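Local coordinates for Serine/threonine protein phosphatase Stp1 (Streptococcus agalactiae, PDB 2PK0), which removes phosphate from phosphoserine and phosphothreonine in proteins as a magnesium-binding bacterial phosphatase of the PP2C family, at residues D140-L143 with V144-L147; G45-A48 with G49-A52; E215-L218 with D219-N222; A209-L212 with T213-K216. All blocks are in the same frame, centred on the assembly; numbering follows the deposited sequence.

Contact 1: residues D140-L143 with V144-L147; sequences DHSL and VNEL
N145 reaches back from the first turn of helix 143-149 to the loop before it: its amide ND2 donates to D140 O at 2.8 Å, with an N-H...O angle of 161°. The acceptor lies close to the plane of the N145 amide, while the donor is tilted 16° from the carbonyl plane of D140. Beside this bond S142 caps the helix. Its OG, set between the backbone N and the carbonyl carbon (chi1 71°), takes a weak bond from N145 N at 3.3 Å, and V144 CG2 lies 3.9 Å from the same OG. Further along, L147 N donates to L143 O at 3.2 Å, and the leucine side chains meet through L143 CD2 and L147 CD1, 3.9 Å apart. In the second shell, D140 forms a salt bridge with R125, in strand 125-130, and H141, the centre of an inverse gamma turn, bonds to D180 and the backbone of G122 and stacks on H120. N145 is thus held by one strong side-chain bond to the D140 carbonyl and one weak capping bond to the serine hydroxyl, which leaves the D140 carboxylate to its arginine.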
loop_
_atom_site.group_PDB
_atom_site.type_symbol
_atom_site.label_atom_id
_atom_site.label_comp_id
_atom_site.label_asym_id
_atom_site.label_seq_id
_atom_site.Cartn_x
_atom_site.Cartn_y
_atom_site.Cartn_z
ATOM N N ASP A 140 10.292 -3.912 -1.249
ATOM C CA ASP A 140 9.727 -4.707 -0.169
ATOM C C ASP A 140 10.669 -4.654 1.040
ATOM O O ASP A 140 11.870 -4.827 0.885
ATOM C CB ASP A 140 9.539 -6.169 -0.613
ATOM C CG ASP A 140 8.282 -6.393 -1.474
ATOM O OD1 ASP A 140 7.575 -5.415 -1.779
ATOM O OD2 ASP A 140 7.997 -7.559 -1.853
ATOM N N HIS A 141 10.150 -4.377 2.234
ATOM C CA HIS A 141 10.984 -4.509 3.417
ATOM C C HIS A 141 10.950 -5.946 3.875
ATOM O O HIS A 141 10.148 -6.325 4.714
ATOM C CB HIS A 141 10.556 -3.552 4.519
ATOM C CG HIS A 141 10.655 -2.123 4.110
ATOM N ND1 HIS A 141 9.704 -1.186 4.438
ATOM C CD2 HIS A 141 11.573 -1.481 3.353
ATOM C CE1 HIS A 141 10.034 -0.021 3.906
ATOM N NE2 HIS A 141 11.166 -0.172 3.244
ATOM N N SER A 142 11.832 -6.744 3.301
ATOM C CA SER A 142 11.778 -8.178 3.449
ATOM C C SER A 142 13.167 -8.682 3.724
ATOM O O SER A 142 14.142 -7.941 3.582
ATOM C CB SER A 142 11.288 -8.811 2.143
ATOM O OG SER A 142 12.278 -8.728 1.123
ATOM N N LEU A 143 13.254 -9.953 4.096
ATOM C CA LEU A 143 14.529 -10.592 4.374
ATOM C C LEU A 143 15.410 -10.681 3.137
ATOM O O LEU A 143 16.588 -10.306 3.209
ATOM C CB LEU A 143 14.315 -11.979 4.994
ATOM C CG LEU A 143 15.427 -12.657 5.802
ATOM C CD1 LEU A 143 14.812 -13.387 6.969
ATOM C CD2 LEU A 143 16.213 -13.627 4.973
ATOM N N VAL A 144 14.848 -11.150 2.014
ATOM C CA VAL A 144 15.645 -11.337 0.792
ATOM C C VAL A 144 16.212 -10.029 0.244
ATOM O O VAL A 144 17.310 -10.035 -0.301
ATOM C CB VAL A 144 14.942 -12.201 -0.348
ATOM C CG1 VAL A 144 14.263 -13.377 0.234
ATOM C CG2 VAL A 144 13.946 -11.406 -1.192
ATOM N N ASN A 145 15.498 -8.913 0.426
ATOM C CA ASN A 145 16.032 -7.604 0.005
ATOM C C ASN A 145 17.166 -7.096 0.891
ATOM O O ASN A 145 18.006 -6.357 0.414
ATOM C CB ASN A 145 14.937 -6.538 -0.132
ATOM C CG ASN A 145 14.071 -6.742 -1.364
ATOM O OD1 ASN A 145 14.416 -7.492 -2.271
ATOM N ND2 ASN A 145 12.940 -6.086 -1.393
ATOM N N GLU A 146 17.185 -7.493 2.163
ATOM C CA GLU A 146 18.304 -7.161 3.054
ATOM C C GLU A 146 19.577 -7.898 2.640
ATOM O O GLU A 146 20.674 -7.308 2.640
ATOM C CB GLU A 146 17.984 -7.471 4.522
ATOM C CG GLU A 146 16.980 -6.521 5.119
ATOM C CD GLU A 146 17.128 -6.346 6.618
ATOM O OE1 GLU A 146 17.248 -7.370 7.349
ATOM O OE2 GLU A 146 17.114 -5.168 7.057
ATOM N N LEU A 147 19.406 -9.178 2.285
ATOM C CA LEU A 147 20.496 -10.014 1.796
ATOM C C LEU A 147 21.101 -9.463 0.489
ATOM O O LEU A 147 22.318 -9.537 0.288
ATOM C CB LEU A 147 20.044 -11.464 1.615
ATOM C CG LEU A 147 19.594 -12.290 2.835
ATOM C CD1 LEU A 147 19.086 -13.660 2.400
ATOM C CD2 LEU A 147 20.689 -12.459 3.892
#

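Contact 2: residues G45-A48 with G49-A52; sequences GHRA and GNIA
R47 and N50 meet at the start of helix 48-64, where the guanidinium of R47 lies across the side-chain amide of N50. N50 CG sits 3.6 Å above the guanidinium plane, displaced toward its rim, and the two flat groups are inclined by 34°. The nearest approach, R47 NH2 to N50 ND2 at 3.3 Å, joins two donors and is a packing contact, not a hydrogen bond. Bends at chi2 and chi3 (-148° and 69°) fold the arginine chain back over the amide. The oxygen of that amide faces the arginine's backbone, with N50 OD1 3.3 Å from R47 CA, and accepts a hydrogen bond from Q22.

The tight part is the helical turn itself. R47, at the N-cap position, receives I51 N on its carbonyl O at 3.1 Å, and A52 N donates to A48 O at 3.2 Å. I51 CG1 lies beside R47 O, while A48, G49, N50 and A52 are buried. The other side is looser: R47 lies at the surface, as do G45 and H46 in the loop leading to it. The magnesium sites are close by: G49 lies about 6 Å from a bound ion, and D41 and G42, at the end of the preceding strand 35-43, belong to a magnesium site.

Around this turn, R47 and N50 touch N20 in a loop, A48 packs on Y99, and I51 and A52 rest on L93 and I90 of helix 72-96, joining the start of one long helix to the end of the other.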
loop_
_atom_site.group_PDB
_atom_site.type_symbol
_atom_site.label_atom_id
_atom_site.label_comp_id
_atom_site.label_asym_id
_atom_site.label_seq_id
_atom_site.Cartn_x
_atom_site.Cartn_y
_atom_site.Cartn_z
ATOM N N GLY A 45 -2.602 -13.044 15.006
ATOM C CA GLY A 45 -3.715 -13.982 15.229
ATOM C C GLY A 45 -4.953 -13.372 15.868
ATOM O O GLY A 45 -4.862 -12.319 16.489
ATOM N N HIS A 46 -6.090 -14.057 15.717
ATOM C CA HIS A 46 -7.442 -13.596 16.128
ATOM C C HIS A 46 -7.674 -12.095 16.401
ATOM O O HIS A 46 -7.676 -11.641 17.559
ATOM C CB HIS A 46 -8.062 -14.475 17.247
ATOM C CG HIS A 46 -7.059 -15.143 18.142
ATOM N ND1 HIS A 46 -6.343 -14.462 19.106
ATOM C CD2 HIS A 46 -6.674 -16.439 18.232
ATOM C CE1 HIS A 46 -5.546 -15.306 19.738
ATOM N NE2 HIS A 46 -5.728 -16.513 19.228
ATOM N N ARG A 47 -7.841 -11.362 15.298
ATOM C CA ARG A 47 -8.256 -9.945 15.242
ATOM C C ARG A 47 -7.211 -8.859 15.518
ATOM O O ARG A 47 -7.532 -7.676 15.463
ATOM C CB ARG A 47 -9.604 -9.672 15.951
ATOM C CG ARG A 47 -10.720 -10.600 15.474
ATOM C CD ARG A 47 -12.082 -9.967 15.506
ATOM N NE ARG A 47 -12.230 -8.912 14.504
ATOM C CZ ARG A 47 -12.551 -9.112 13.223
ATOM N NH1 ARG A 47 -12.756 -10.340 12.754
ATOM N NH2 ARG A 47 -12.662 -8.070 12.405
ATOM N N ALA A 48 -5.965 -9.248 15.786
ATOM C CA ALA A 48 -4.892 -8.262 15.997
ATOM C C ALA A 48 -4.466 -7.624 14.679
ATOM O O ALA A 48 -4.031 -6.475 14.653
ATOM C CB ALA A 48 -3.691 -8.890 16.683
ATOM N N GLY A 49 -4.593 -8.384 13.595
ATOM C CA GLY A 49 -4.286 -7.896 12.260
ATOM C C GLY A 49 -5.374 -6.981 11.762
ATOM O O GLY A 49 -5.082 -6.002 11.072
ATOM N N ASN A 50 -6.620 -7.289 12.137
ATOM C CA ASN A 50 -7.777 -6.461 11.781
ATOM C C ASN A 50 -7.742 -5.108 12.465
ATOM O O ASN A 50 -7.946 -4.091 11.812
ATOM C CB ASN A 50 -9.094 -7.159 12.124
ATOM C CG ASN A 50 -9.185 -8.543 11.536
ATOM O OD1 ASN A 50 -8.480 -9.453 11.966
ATOM N ND2 ASN A 50 -10.051 -8.714 10.544
ATOM N N ILE A 51 -7.472 -5.124 13.773
ATOM C CA ILE A 51 -7.399 -3.926 14.605
ATOM C C ILE A 51 -6.296 -2.984 14.104
ATOM O O ILE A 51 -6.545 -1.816 13.865
ATOM C CB ILE A 51 -7.220 -4.293 16.131
ATOM C CG1 ILE A 51 -8.526 -4.837 16.727
ATOM C CG2 ILE A 51 -6.785 -3.107 16.973
ATOM C CD1 ILE A 51 -9.636 -3.786 16.880
ATOM N N ALA A 52 -5.104 -3.518 13.880
ATOM C CA ALA A 52 -3.954 -2.702 13.506
ATOM C C ALA A 52 -4.148 -1.989 12.176
ATOM O O ALA A 52 -3.823 -0.796 12.046
ATOM C CB ALA A 52 -2.687 -3.552 13.473
#

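Contact 3: residues E215-L218 with D219-N222; sequences EKTL and DDKN
K221 runs back from the first turn of helix 218-231 along the carbonyls of the chain entering it. Its CB lies 3.4 Å from L218 O, and CG and CD then pass T217 O. CE comes to 3.4 Å from K216 O, and the extended chain beyond CG carries NZ past the loop to L212 O, its main partner. NZ also donates to a water at 2.9 Å, which in turn donates to K216 O, and it has a weak bond to Q214 O. One ammonium thus ties the helix start to the end of helix 205-212.

T217 is the N-cap: with chi1 at 61° turning OG1 toward the opening turn, it accepts from D220 N at 3.0 Å with an N-H...O angle of 154°. The D220 side chain crosses the threonine, its CB 3.3 Å from T217 OG1. Backbone bonds from K221 N to T217 O and from N222 N to L218 O continue the turn.

K216 packs its CB loosely against D220 CB, but its NZ is held by D224 in a salt bridge. L218 and N222 face strands 6-13 and 238-245, while D219 OD1 takes a hydrogen bond with S9 OG.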
loop_
_atom_site.group_PDB
_atom_site.type_symbol
_atom_site.label_atom_id
_atom_site.label_comp_id
_atom_site.label_asym_id
_atom_site.label_seq_id
_atom_site.Cartn_x
_atom_site.Cartn_y
_atom_site.Cartn_z
ATOM N N GLU A 215 -10.662 -1.578 -22.499
ATOM C CA GLU A 215 -11.616 -0.490 -22.456
ATOM C C GLU A 215 -12.777 -0.977 -21.609
ATOM O O GLU A 215 -13.694 -1.638 -22.097
ATOM C CB GLU A 215 -12.047 -0.061 -23.864
ATOM C CG GLU A 215 -10.990 0.804 -24.586
ATOM C CD GLU A 215 -11.499 1.424 -25.890
ATOM O OE1 GLU A 215 -12.725 1.662 -25.999
ATOM O OE2 GLU A 215 -10.670 1.675 -26.802
ATOM N N LYS A 216 -12.663 -0.679 -20.316
ATOM C CA LYS A 216 -13.624 -1.019 -19.283
ATOM C C LYS A 216 -13.496 0.099 -18.246
ATOM O O LYS A 216 -12.526 0.860 -18.283
ATOM C CB LYS A 216 -13.230 -2.334 -18.602
ATOM C CG LYS A 216 -13.639 -3.641 -19.299
ATOM C CD LYS A 216 -13.240 -4.858 -18.432
ATOM C CE LYS A 216 -14.141 -6.072 -18.674
ATOM N NZ LYS A 216 -14.467 -6.803 -17.402
ATOM N N THR A 217 -14.443 0.197 -17.309
ATOM C CA THR A 217 -14.329 1.194 -16.248
ATOM C C THR A 217 -13.259 0.770 -15.255
ATOM O O THR A 217 -12.866 -0.406 -15.221
ATOM C CB THR A 217 -15.588 1.318 -15.434
ATOM O OG1 THR A 217 -15.840 0.051 -14.834
ATOM C CG2 THR A 217 -16.778 1.749 -16.282
ATOM N N LEU A 218 -12.802 1.733 -14.453
ATOM C CA LEU A 218 -11.764 1.501 -13.461
ATOM C C LEU A 218 -12.242 0.487 -12.420
ATOM O O LEU A 218 -11.548 -0.497 -12.131
ATOM C CB LEU A 218 -11.383 2.811 -12.783
ATOM C CG LEU A 218 -9.982 2.780 -12.189
ATOM C CD1 LEU A 218 -8.955 2.503 -13.302
ATOM C CD2 LEU A 218 -9.675 4.073 -11.413
ATOM N N ASP A 219 -13.447 0.729 -11.902
ATOM C CA ASP A 219 -14.145 -0.190 -11.014
ATOM C C ASP A 219 -14.254 -1.637 -11.561
ATOM O O ASP A 219 -14.051 -2.592 -10.792
ATOM C CB ASP A 219 -15.539 0.358 -10.641
ATOM C CG ASP A 219 -15.504 1.434 -9.535
ATOM O OD1 ASP A 219 -14.428 1.757 -9.002
ATOM O OD2 ASP A 219 -16.574 1.971 -9.187
ATOM N N ASP A 220 -14.552 -1.807 -12.862
ATOM C CA ASP A 220 -14.588 -3.157 -13.470
ATOM C C ASP A 220 -13.190 -3.774 -13.553
ATOM O O ASP A 220 -13.034 -4.993 -13.404
ATOM C CB ASP A 220 -15.200 -3.171 -14.882
ATOM C CG ASP A 220 -16.735 -3.135 -14.889
ATOM O OD1 ASP A 220 -17.354 -3.080 -13.806
ATOM O OD2 ASP A 220 -17.323 -3.154 -16.003
ATOM N N LYS A 221 -12.188 -2.933 -13.814
ATOM C CA LYS A 221 -10.805 -3.384 -13.908
ATOM C C LYS A 221 -10.284 -3.866 -12.557
ATOM O O LYS A 221 -9.574 -4.873 -12.485
ATOM C CB LYS A 221 -9.904 -2.273 -14.452
ATOM C CG LYS A 221 -9.957 -2.080 -15.969
ATOM C CD LYS A 221 -9.631 -0.632 -16.328
ATOM C CE LYS A 221 -9.440 -0.442 -17.819
ATOM N NZ LYS A 221 -8.773 0.858 -18.089
ATOM N N ASN A 222 -10.661 -3.158 -11.491
ATOM C CA ASN A 222 -10.261 -3.519 -10.147
ATOM C C ASN A 222 -10.890 -4.847 -9.765
ATOM O O ASN A 222 -10.243 -5.679 -9.137
ATOM C CB ASN A 222 -10.682 -2.427 -9.169
ATOM C CG ASN A 222 -9.661 -2.194 -8.049
ATOM O OD1 ASN A 222 -8.858 -3.071 -7.715
ATOM N ND2 ASN A 222 -9.706 -1.000 -7.461
HETATM O O HOH W 1 -10.495 3.000 -17.057
#

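Contact 4: residues A209-L212 with T213-K216; sequences ATVL and TQEK
A chi1 of -51° puts Q214 CG opposite its own carbonyl carbon, and a chi2 of 180° extends the chain along the C-terminal end of helix 205-212. Q214 CG thereby comes to 3.4 Å from V211 O, and less closely to T210 O. T213 lays CG2 against T210 O at 3.3 Å, while its CB lies 3.6 Å from A209 O. These carbonyls belong to the last helical turn, so carbon atoms of both side chains lie against its carbonyl oxygens. T213 N donates to T210 O at 3.3 Å, an i to i-3 bond whose donor stands well above the carbonyl plane, 69° out of it. A water donates to A209 O at 3.0 Å and has a weak bond with T213 OG1, linking the threonine hydroxyl to the turn before it.

The outward side, with T210 and T213, is exposed, and T210 OG1 bonds back to A206 O. On the inner side V211 packs on D224 and L225 of helix 218-231, which Q214 also touches at D224, and L212 lies on Y191 and V193 of strand 191-195.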
loop_
_atom_site.group_PDB
_atom_site.type_symbol
_atom_site.label_atom_id
_atom_site.label_comp_id
_atom_site.label_asym_id
_atom_site.label_seq_id
_atom_site.Cartn_x
_atom_site.Cartn_y
_atom_site.Cartn_z
ATOM N N ALA A 209 -0.715 -4.987 -15.780
ATOM C CA ALA A 209 -0.689 -4.078 -16.943
ATOM C C ALA A 209 -1.695 -4.481 -18.027
ATOM O O ALA A 209 -2.325 -3.635 -18.648
ATOM C CB ALA A 209 0.703 -4.004 -17.517
ATOM N N THR A 210 -1.857 -5.783 -18.217
ATOM C CA THR A 210 -2.800 -6.330 -19.180
ATOM C C THR A 210 -4.246 -6.022 -18.812
ATOM O O THR A 210 -5.036 -5.635 -19.678
ATOM C CB THR A 210 -2.574 -7.841 -19.314
ATOM O OG1 THR A 210 -1.411 -8.045 -20.114
ATOM C CG2 THR A 210 -3.787 -8.579 -19.933
ATOM N N VAL A 211 -4.584 -6.158 -17.530
ATOM C CA VAL A 211 -5.961 -5.975 -17.088
ATOM C C VAL A 211 -6.373 -4.522 -17.284
ATOM O O VAL A 211 -7.478 -4.218 -17.730
ATOM C CB VAL A 211 -6.146 -6.389 -15.615
ATOM C CG1 VAL A 211 -7.500 -5.950 -15.088
ATOM C CG2 VAL A 211 -5.990 -7.892 -15.447
ATOM N N LEU A 212 -5.435 -3.624 -17.030
ATOM C CA LEU A 212 -5.735 -2.208 -17.047
ATOM C C LEU A 212 -5.733 -1.613 -18.442
ATOM O O LEU A 212 -6.141 -0.472 -18.613
ATOM C CB LEU A 212 -4.749 -1.468 -16.157
ATOM C CG LEU A 212 -4.656 -1.875 -14.683
ATOM C CD1 LEU A 212 -3.643 -0.970 -14.008
ATOM C CD2 LEU A 212 -6.025 -1.809 -13.977
ATOM N N THR A 213 -5.297 -2.390 -19.440
ATOM C CA THR A 213 -5.214 -1.903 -20.830
ATOM C C THR A 213 -6.503 -1.979 -21.603
ATOM O O THR A 213 -6.608 -1.400 -22.666
ATOM C CB THR A 213 -4.125 -2.621 -21.656
ATOM O OG1 THR A 213 -3.523 -1.677 -22.563
ATOM C CG2 THR A 213 -4.677 -3.861 -22.408
ATOM N N GLN A 214 -7.496 -2.650 -21.048
ATOM C CA GLN A 214 -8.765 -2.834 -21.710
ATOM C C GLN A 214 -9.562 -1.541 -21.767
ATOM O O GLN A 214 -9.194 -0.527 -21.170
ATOM C CB GLN A 214 -9.584 -3.866 -20.940
ATOM C CG GLN A 214 -8.881 -5.181 -20.632
ATOM C CD GLN A 214 -9.786 -6.124 -19.857
ATOM O OE1 GLN A 214 -9.909 -6.037 -18.619
ATOM N NE2 GLN A 214 -10.438 -7.033 -20.582
ATOM N N GLU A 215 -10.662 -1.578 -22.499
ATOM C CA GLU A 215 -11.616 -0.490 -22.456
ATOM C C GLU A 215 -12.777 -0.977 -21.609
ATOM O O GLU A 215 -13.694 -1.638 -22.097
ATOM C CB GLU A 215 -12.047 -0.061 -23.864
ATOM C CG GLU A 215 -10.990 0.804 -24.586
ATOM C CD GLU A 215 -11.499 1.424 -25.890
ATOM O OE1 GLU A 215 -12.725 1.662 -25.999
ATOM O OE2 GLU A 215 -10.670 1.675 -26.802
ATOM N N LYS A 216 -12.663 -0.679 -20.316
ATOM C CA LYS A 216 -13.624 -1.019 -19.283
ATOM C C LYS A 216 -13.496 0.099 -18.246
ATOM O O LYS A 216 -12.526 0.860 -18.283
ATOM C CB LYS A 216 -13.230 -2.334 -18.602
ATOM C CG LYS A 216 -13.639 -3.641 -19.299
ATOM C CD LYS A 216 -13.240 -4.858 -18.432
ATOM C CE LYS A 216 -14.141 -6.072 -18.674
ATOM N NZ LYS A 216 -14.467 -6.803 -17.402
HETATM O O HOH W 2 -2.189 -0.889 -19.934
#

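Overall arrangement
Along the chain the order is contact 2, contact 1, contact 4, contact 3. Contacts 2, 1 and 3 open helices 48-64, 143-149 and 218-231; contact 4 is the end of helix 205-212. Contacts 3 and 4 touch and share E215 and K216, their centres 8 Å apart, so together they form one loop joining two consecutive helices. Contact 2 lies 34 Å from contact 4, centre to centre, on the opposite side of the chain's centre. Contacts 3 and 4 pack against the sheet containing strands 191-195 and 238-245. Two antiparallel sheets with flanking helices are consistent with the PP2C beta-sandwich, whose magnesium sites here lie nearer contacts 1 and 2, 24 Å apart between centres.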